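Local coordinates for periplasmic binding protein/LacI transcriptional regulator (PDB 5HQJ) that binds the sugar D-arabinose in the crystal and probably serves as the carbohydrate-binding subunit of a bacterial ABC transporter, at residues K27-A32 / A282-Q287; Q75-L80 / I88-N93. All blocks are in the same frame, centred on the assembly; numbering follows the deposited sequence.

Contact 1. Residues K27-A32 / A282-Q287; sequences KDISVA and AQIQGQ
Ile29 and Val31 present their side chains to the last turn of helix 269-284, and both meet the delta carbon of Ile284. This apolar packing carries most of the contact. Ile284 CD1 is shared by two partners: it lies 3.9 Å from Ile29 CG2 and 3.8 Å from Val31 CG1. The side chains of Ile29 and Ile284 run past one another in opposite senses, whereas Val31 meets Ile284 at a slant. Ile29 CG1 lies anti to the carbonyl carbon (chi1 -62°), which puts the CG2 branch opposite the backbone N; CG2 meets Ile284 and the longer CG1 arm takes CD1 to Gln285.

A mixed, polar-on-apolar touch completes the contact. The side chain of Gln285 crosses that of Ile29 at roughly a right angle, and its NE2 lies 3.8 Å from Ile29 CD1. The amide gains nothing polar from the isoleucine; NE2 donates instead to the carbonyl of Lys24, near the start of the modelled chain, which holds the amide beside the methyl.

Backbone bonds close the helix just here. Gln287 N reaches Ala282 O at 3.0 Å and Gly286 N reaches Gln283 O at 3.1 Å, a Schellman motif with Gly286, at positive phi, as its C-prime residue.

The first strand of the N-terminal domain, 30-34, is thereby joined to the end of a helix some 250 residues later. Across the two segments the join rests on shape and apolar packing, while the glutamine amide's polar need is met, at least at NE2, by the Lys24 carbonyl.

Contact 2. Residues Q75-L80 / I88-N93; sequences QIIEDL and IAISVN
Leu80 lies over the outer end of Ile88, its CD1 3.8 Å from Ile88 CG1 and its CB equally close, 3.8 Å, to Ile88 CD1. Ile88 thus meets the leucine at a slant, with CG1 and CD1 both in touch. Its CG1 arm points opposite the carbonyl carbon (chi1 -56°) and carries CD1 out to the helix, where Ile77 CG2 meets that methyl at 4.0 Å. Ile77 and Leu80, three residues apart on the same helix face, thus share Ile88 between them.

The other branch of Ile77 goes further along the strand: its CD1 approaches Ile90 CD1 at 4.2 Å, the two side chains crossing near a right angle. In Ile90 the CG1 arm is opposite the backbone N (chi1 -179°), a torsion that carries CD1 to Ile77.

All four touching residues are buried and the contact is wholly apolar. The axis of 75-80 runs nearly antiparallel to that of 88-90 (170°, closest approach 10.8 Å), as expected for the connecting helix of a beta-alpha-beta crossover from strand 59-62 to 87-90 in the parallel sheet. Ile34 of strand 30-34 also touches Ile88 and Ile90, while Met102 of helix 99-106 touches both Ile77 and Ile90.

Contacts 1 and 2 have their centres 16 Å apart and meet through one parallel sheet, in which strands 30-34 and 87-90 are neighbours. Ala32 O and Ala89 N, 2.9 Å apart, form a probable hydrogen bond between those strands, and Ala32 CB packs on Leu80 CD1 at 3.6 Å. Both segments of contact 2 fall within the span of chain between the two segments of contact 1. Contact 1 lies at the far end of the domain, its centre about 26 Å from the centre of the chain. Contact 2 is nearer the sugar: the Ile90 side chain is about 11 Å from alpha-D-arabinopyranose, and Ser91 OG is hydrogen-bonded to OD2 of Asp116, a residue of the sugar pocket.

Contact 1. Residues K27-A32 / A282-Q287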
ATOM      1  N   LYS A  27      13.955  -9.204  26.148  1.00 43.01           N
ATOM      2  CA  LYS A  27      12.817 -10.076  26.405  1.00 42.06           C
ATOM      3  C   LYS A  27      11.671  -9.342  27.103  1.00 52.02           C
ATOM      4  O   LYS A  27      10.515  -9.769  27.021  1.00 64.10           O
ATOM      5  CB  LYS A  27      13.251 -11.279  27.245  1.00 57.70           C
ATOM      6  CG  LYS A  27      13.769 -10.918  28.630  1.00 57.91           C
ATOM      7  CD  LYS A  27      13.952 -12.157  29.488  1.00 60.45           C
ATOM      8  CE  LYS A  27      14.224 -11.775  30.929  1.00 70.62           C
ATOM      9  NZ  LYS A  27      15.356 -12.546  31.514  1.00 89.14           N
ATOM     10  N   ASP A  28      11.984  -8.240  27.781  1.00 46.41           N
ATOM     11  CA  ASP A  28      10.950  -7.413  28.413  1.00 48.88           C
ATOM     12  C   ASP A  28      10.357  -6.383  27.448  1.00 47.20           C
ATOM     13  O   ASP A  28       9.378  -5.699  27.784  1.00 37.05           O
ATOM     14  CB  ASP A  28      11.511  -6.686  29.641  1.00 41.96           C
ATOM     15  CG  ASP A  28      12.105  -7.634  30.656  1.00 48.01           C
ATOM     16  OD1 ASP A  28      11.496  -8.703  30.898  1.00 46.84           O
ATOM     17  OD2 ASP A  28      13.184  -7.309  31.201  1.00 47.60           O
ATOM     18  N   ILE A  29      10.944  -6.272  26.255  1.00 51.12           N
ATOM     19  CA  ILE A  29      10.445  -5.338  25.253  1.00 41.04           C
ATOM     20  C   ILE A  29       9.268  -5.935  24.524  1.00 33.01           C
ATOM     21  O   ILE A  29       9.281  -7.098  24.113  1.00 37.23           O
ATOM     22  CB  ILE A  29      11.509  -4.947  24.228  1.00 34.57           C
ATOM     23  CG1 ILE A  29      12.667  -4.232  24.916  1.00 34.09           C
ATOM     24  CG2 ILE A  29      10.922  -4.006  23.158  1.00 27.81           C
ATOM     25  CD1 ILE A  29      13.835  -3.906  23.990  1.00 28.77           C
ATOM     26  N   SER A  30       8.250  -5.108  24.358  1.00 30.10           N
ATOM     27  CA  SER A  30       7.010  -5.504  23.733  1.00 31.63           C
ATOM     28  C   SER A  30       6.696  -4.511  22.630  1.00 41.71           C
ATOM     29  O   SER A  30       6.631  -3.298  22.884  1.00 28.87           O
ATOM     30  CB  SER A  30       5.878  -5.539  24.761  1.00 42.97           C
ATOM     31  OG  SER A  30       4.767  -6.266  24.280  1.00 52.30           O
ATOM     32  N   VAL A  31       6.509  -5.033  21.417  1.00 33.10           N
ATOM     33  CA  VAL A  31       6.156  -4.229  20.252  1.00 27.15           C
ATOM     34  C   VAL A  31       4.956  -4.822  19.540  1.00 24.01           C
ATOM     35  O   VAL A  31       4.777  -6.038  19.486  1.00 23.56           O
ATOM     36  CB  VAL A  31       7.337  -4.110  19.255  1.00 26.19           C
ATOM     37  CG1 VAL A  31       8.509  -3.438  19.938  1.00 27.31           C
ATOM     38  CG2 VAL A  31       7.747  -5.477  18.657  1.00 27.15           C
ATOM     39  N   ALA A  32       4.163  -3.941  18.966  1.00 23.86           N
ATOM     40  CA  ALA A  32       2.950  -4.294  18.278  1.00 23.41           C
ATOM     41  C   ALA A  32       2.962  -3.663  16.884  1.00 26.07           C
ATOM     42  O   ALA A  32       3.348  -2.501  16.739  1.00 25.05           O
ATOM     43  CB  ALA A  32       1.734  -3.842  19.075  1.00 25.41           C
ATOM     44  N   ALA A 282      15.118   0.393  18.496  1.00 32.63           N
ATOM     45  CA  ALA A 282      16.169   1.377  18.695  1.00 23.14           C
ATOM     46  C   ALA A 282      15.660   2.612  19.443  1.00 31.79           C
ATOM     47  O   ALA A 282      16.394   3.209  20.232  1.00 38.65           O
ATOM     48  CB  ALA A 282      16.753   1.779  17.374  1.00 28.85           C
ATOM     49  N   GLN A 283      14.414   2.999  19.187  1.00 33.59           N
ATOM     50  CA  GLN A 283      13.828   4.154  19.855  1.00 33.30           C
ATOM     51  C   GLN A 283      13.516   3.811  21.307  1.00 36.14           C
ATOM     52  O   GLN A 283      13.799   4.596  22.205  1.00 41.98           O
ATOM     53  CB  GLN A 283      12.570   4.620  19.128  1.00 25.57           C
ATOM     54  CG  GLN A 283      12.861   5.297  17.755  1.00 27.85           C
ATOM     55  CD  GLN A 283      11.588   5.567  16.958  1.00 36.12           C
ATOM     56  OE1 GLN A 283      10.486   5.467  17.493  1.00 48.15           O
ATOM     57  NE2 GLN A 283      11.736   5.893  15.673  1.00 51.65           N
ATOM     58  N   ILE A 284      12.946   2.626  21.515  1.00 32.23           N
ATOM     59  CA  ILE A 284      12.658   2.121  22.850  1.00 33.51           C
ATOM     60  C   ILE A 284      13.928   2.076  23.690  1.00 47.23           C
ATOM     61  O   ILE A 284      13.924   2.462  24.859  1.00 75.66           O
ATOM     62  CB  ILE A 284      12.030   0.715  22.785  1.00 31.81           C
ATOM     63  CG1 ILE A 284      10.625   0.798  22.189  1.00 27.23           C
ATOM     64  CG2 ILE A 284      11.981   0.077  24.174  1.00 36.80           C
ATOM     65  CD1 ILE A 284      10.065  -0.507  21.730  1.00 22.95           C
ATOM     66  N   GLN A 285      15.017   1.609  23.091  1.00 29.86           N
ATOM     67  CA  GLN A 285      16.262   1.458  23.823  1.00 31.17           C
ATOM     68  C   GLN A 285      17.137   2.725  23.795  1.00 53.54           C
ATOM     69  O   GLN A 285      18.303   2.691  24.185  1.00 46.84           O
ATOM     70  CB  GLN A 285      17.030   0.253  23.281  1.00 28.15           C
ATOM     71  CG  GLN A 285      16.752  -1.016  24.062  1.00 49.76           C
ATOM     72  CD  GLN A 285      17.586  -2.196  23.606  1.00 77.11           C
ATOM     73  OE1 GLN A 285      18.216  -2.158  22.547  1.00 83.99           O
ATOM     74  NE2 GLN A 285      17.596  -3.255  24.411  1.00 84.07           N
ATOM     75  N   GLY A 286      16.562   3.839  23.349  1.00 64.78           N
ATOM     76  CA  GLY A 286      17.198   5.142  23.474  1.00 65.84           C
ATOM     77  C   GLY A 286      18.447   5.411  22.646  1.00 55.30           C
ATOM     78  O   GLY A 286      19.294   6.205  23.055  1.00 45.21           O
ATOM     79  N   GLN A 287      18.576   4.779  21.483  1.00 37.82           N
ATOM     80  CA  GLN A 287      19.729   5.048  20.626  1.00 42.45           C
ATOM     81  C   GLN A 287      19.330   5.303  19.184  1.00 48.47           C
ATOM     82  O   GLN A 287      20.107   5.073  18.264  1.00 50.33           O
ATOM     83  CB  GLN A 287      20.736   3.898  20.710  1.00 46.56           C
ATOM     84  CG  GLN A 287      20.154   2.506  20.565  1.00 48.68           C
ATOM     85  CD  GLN A 287      20.973   1.464  21.321  1.00 73.19           C
ATOM     86  OE1 GLN A 287      21.670   1.787  22.285  1.00 91.07           O
ATOM     87  NE2 GLN A 287      20.888   0.211  20.889  1.00 70.04           N
TER

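Contact 2. Residues Q75-L80 / I88-N93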
ATOM      1  N   GLN A  75      -9.294   1.955  19.092  1.00 45.89           N
ATOM      2  CA  GLN A  75      -9.506   0.995  20.168  1.00 43.01           C
ATOM      3  C   GLN A  75      -8.259   0.151  20.392  1.00 37.11           C
ATOM      4  O   GLN A  75      -7.866  -0.087  21.540  1.00 46.55           O
ATOM      5  CB  GLN A  75     -10.712   0.092  19.871  1.00 47.12           C
ATOM      6  CG  GLN A  75     -12.044   0.740  20.195  1.00 70.04           C
ATOM      7  CD  GLN A  75     -12.150   1.141  21.658  1.00 72.89           C
ATOM      8  OE1 GLN A  75     -11.916   0.325  22.553  1.00 72.40           O
ATOM      9  NE2 GLN A  75     -12.470   2.413  21.907  1.00 65.13           N
ATOM     10  N   ILE A  76      -7.612  -0.266  19.305  1.00 44.04           N
ATOM     11  CA  ILE A  76      -6.414  -1.103  19.417  1.00 44.88           C
ATOM     12  C   ILE A  76      -5.278  -0.382  20.134  1.00 33.86           C
ATOM     13  O   ILE A  76      -4.586  -0.968  20.967  1.00 35.76           O
ATOM     14  CB  ILE A  76      -5.915  -1.570  18.044  1.00 42.21           C
ATOM     15  CG1 ILE A  76      -6.903  -2.571  17.446  1.00 39.66           C
ATOM     16  CG2 ILE A  76      -4.538  -2.229  18.183  1.00 38.31           C
ATOM     17  CD1 ILE A  76      -6.598  -2.970  16.009  1.00 36.33           C
ATOM     18  N   ILE A  77      -5.083   0.892  19.820  1.00 34.14           N
ATOM     19  CA  ILE A  77      -3.998   1.640  20.438  1.00 37.68           C
ATOM     20  C   ILE A  77      -4.275   1.868  21.936  1.00 37.31           C
ATOM     21  O   ILE A  77      -3.354   1.775  22.742  1.00 37.68           O
ATOM     22  CB  ILE A  77      -3.742   2.987  19.683  1.00 34.28           C
ATOM     23  CG1 ILE A  77      -3.264   2.682  18.252  1.00 32.80           C
ATOM     24  CG2 ILE A  77      -2.676   3.809  20.391  1.00 34.92           C
ATOM     25  CD1 ILE A  77      -3.417   3.816  17.279  1.00 35.20           C
ATOM     26  N   GLU A  78      -5.530   2.077  22.333  1.00 55.70           N
ATOM     27  CA  GLU A  78      -5.828   2.253  23.760  1.00 56.15           C
ATOM     28  C   GLU A  78      -5.486   0.998  24.566  1.00 40.99           C
ATOM     29  O   GLU A  78      -4.902   1.099  25.649  1.00 44.17           O
ATOM     30  CB  GLU A  78      -7.299   2.626  23.976  1.00 69.31           C
ATOM     31  CG  GLU A  78      -7.792   3.703  23.025  1.00 60.22           C
ATOM     32  CD  GLU A  78      -8.896   4.552  23.600  1.00 60.78           C
ATOM     33  OE1 GLU A  78      -9.951   3.985  23.973  1.00 58.84           O
ATOM     34  OE2 GLU A  78      -8.707   5.794  23.671  1.00 60.41           O
ATOM     35  N   ASP A  79      -5.836  -0.178  24.041  1.00 39.72           N
ATOM     36  CA  ASP A  79      -5.448  -1.442  24.669  1.00 43.06           C
ATOM     37  C   ASP A  79      -3.945  -1.510  24.859  1.00 46.94           C
ATOM     38  O   ASP A  79      -3.453  -1.889  25.918  1.00 71.43           O
ATOM     39  CB  ASP A  79      -5.897  -2.636  23.833  1.00 41.32           C
ATOM     40  CG  ASP A  79      -7.398  -2.764  23.743  1.00 57.39           C
ATOM     41  OD1 ASP A  79      -7.884  -3.913  23.697  1.00 72.95           O
ATOM     42  OD2 ASP A  79      -8.094  -1.726  23.715  1.00 72.80           O
ATOM     43  N   LEU A  80      -3.217  -1.140  23.811  1.00 44.93           N
ATOM     44  CA  LEU A  80      -1.770  -1.187  23.846  1.00 35.85           C
ATOM     45  C   LEU A  80      -1.218  -0.211  24.862  1.00 37.61           C
ATOM     46  O   LEU A  80      -0.257  -0.522  25.561  1.00 37.90           O
ATOM     47  CB  LEU A  80      -1.199  -0.909  22.452  1.00 33.60           C
ATOM     48  CG  LEU A  80      -1.477  -2.020  21.413  1.00 38.06           C
ATOM     49  CD1 LEU A  80      -0.945  -1.650  20.030  1.00 31.22           C
ATOM     50  CD2 LEU A  80      -0.902  -3.370  21.822  1.00 33.47           C
ATOM     51  N   ILE A  88       4.697   0.800  19.043  1.00 26.13           N
ATOM     52  CA  ILE A  88       3.600   0.585  18.114  1.00 25.38           C
ATOM     53  C   ILE A  88       3.979   1.079  16.723  1.00 27.69           C
ATOM     54  O   ILE A  88       4.337   2.253  16.544  1.00 28.80           O
ATOM     55  CB  ILE A  88       2.327   1.323  18.539  1.00 27.20           C
ATOM     56  CG1 ILE A  88       1.911   0.915  19.951  1.00 29.13           C
ATOM     57  CG2 ILE A  88       1.214   1.072  17.518  1.00 28.53           C
ATOM     58  CD1 ILE A  88       0.784   1.757  20.522  1.00 31.18           C
ATOM     59  N   ALA A  89       3.864   0.194  15.746  1.00 27.35           N
ATOM     60  CA  ALA A  89       3.975   0.563  14.340  1.00 20.44           C
ATOM     61  C   ALA A  89       2.631   0.305  13.686  1.00 27.78           C
ATOM     62  O   ALA A  89       2.024  -0.768  13.871  1.00 21.49           O
ATOM     63  CB  ALA A  89       5.078  -0.227  13.639  1.00 21.05           C
ATOM     64  N   ILE A  90       2.161   1.292  12.930  1.00 21.91           N
ATOM     65  CA  ILE A  90       0.848   1.207  12.331  1.00 24.16           C
ATOM     66  C   ILE A  90       0.838   1.712  10.887  1.00 20.55           C
ATOM     67  O   ILE A  90       1.465   2.713  10.540  1.00 19.98           O
ATOM     68  CB  ILE A  90      -0.188   1.989  13.192  1.00 23.34           C
ATOM     69  CG1 ILE A  90      -1.583   1.885  12.563  1.00 23.88           C
ATOM     70  CG2 ILE A  90       0.249   3.454  13.403  1.00 25.90           C
ATOM     71  CD1 ILE A  90      -2.705   2.549  13.362  1.00 26.06           C
ATOM     72  N   SER A  91       0.137   0.969  10.042  1.00 19.65           N
ATOM     73  CA  SER A  91      -0.326   1.462   8.747  1.00 20.52           C
ATOM     74  C   SER A  91      -1.764   2.005   8.885  1.00 26.39           C
ATOM     75  O   SER A  91      -2.686   1.256   9.246  1.00 21.81           O
ATOM     76  CB  SER A  91      -0.280   0.335   7.717  1.00 19.94           C
ATOM     77  OG  SER A  91      -0.745   0.792   6.473  1.00 18.87           O
ATOM     78  N   VAL A  92      -1.955   3.290   8.585  1.00 26.16           N
ATOM     79  CA  VAL A  92      -3.203   4.009   8.905  1.00 23.79           C
ATOM     80  C   VAL A  92      -4.216   4.054   7.763  1.00 24.02           C
ATOM     81  O   VAL A  92      -3.907   4.448   6.647  1.00 26.61           O
ATOM     82  CB  VAL A  92      -2.877   5.452   9.315  1.00 26.70           C
ATOM     83  CG1 VAL A  92      -4.114   6.180   9.746  1.00 26.80           C
ATOM     84  CG2 VAL A  92      -1.865   5.439  10.437  1.00 24.74           C
ATOM     85  N   ASN A  93      -5.451   3.662   8.062  1.00 31.58           N
ATOM     86  CA  ASN A  93      -6.488   3.689   7.044  1.00 27.57           C
ATOM     87  C   ASN A  93      -6.943   5.107   6.712  1.00 28.18           C
ATOM     88  O   ASN A  93      -7.112   5.453   5.544  1.00 31.02           O
ATOM     89  CB  ASN A  93      -7.681   2.844   7.477  1.00 26.56           C
ATOM     90  CG  ASN A  93      -7.551   1.378   7.045  1.00 25.25           C
ATOM     91  OD1 ASN A  93      -7.391   1.065   5.853  1.00 28.88           O
ATOM     92  ND2 ASN A  93      -7.638   0.501   7.994  1.00 26.68           N
TER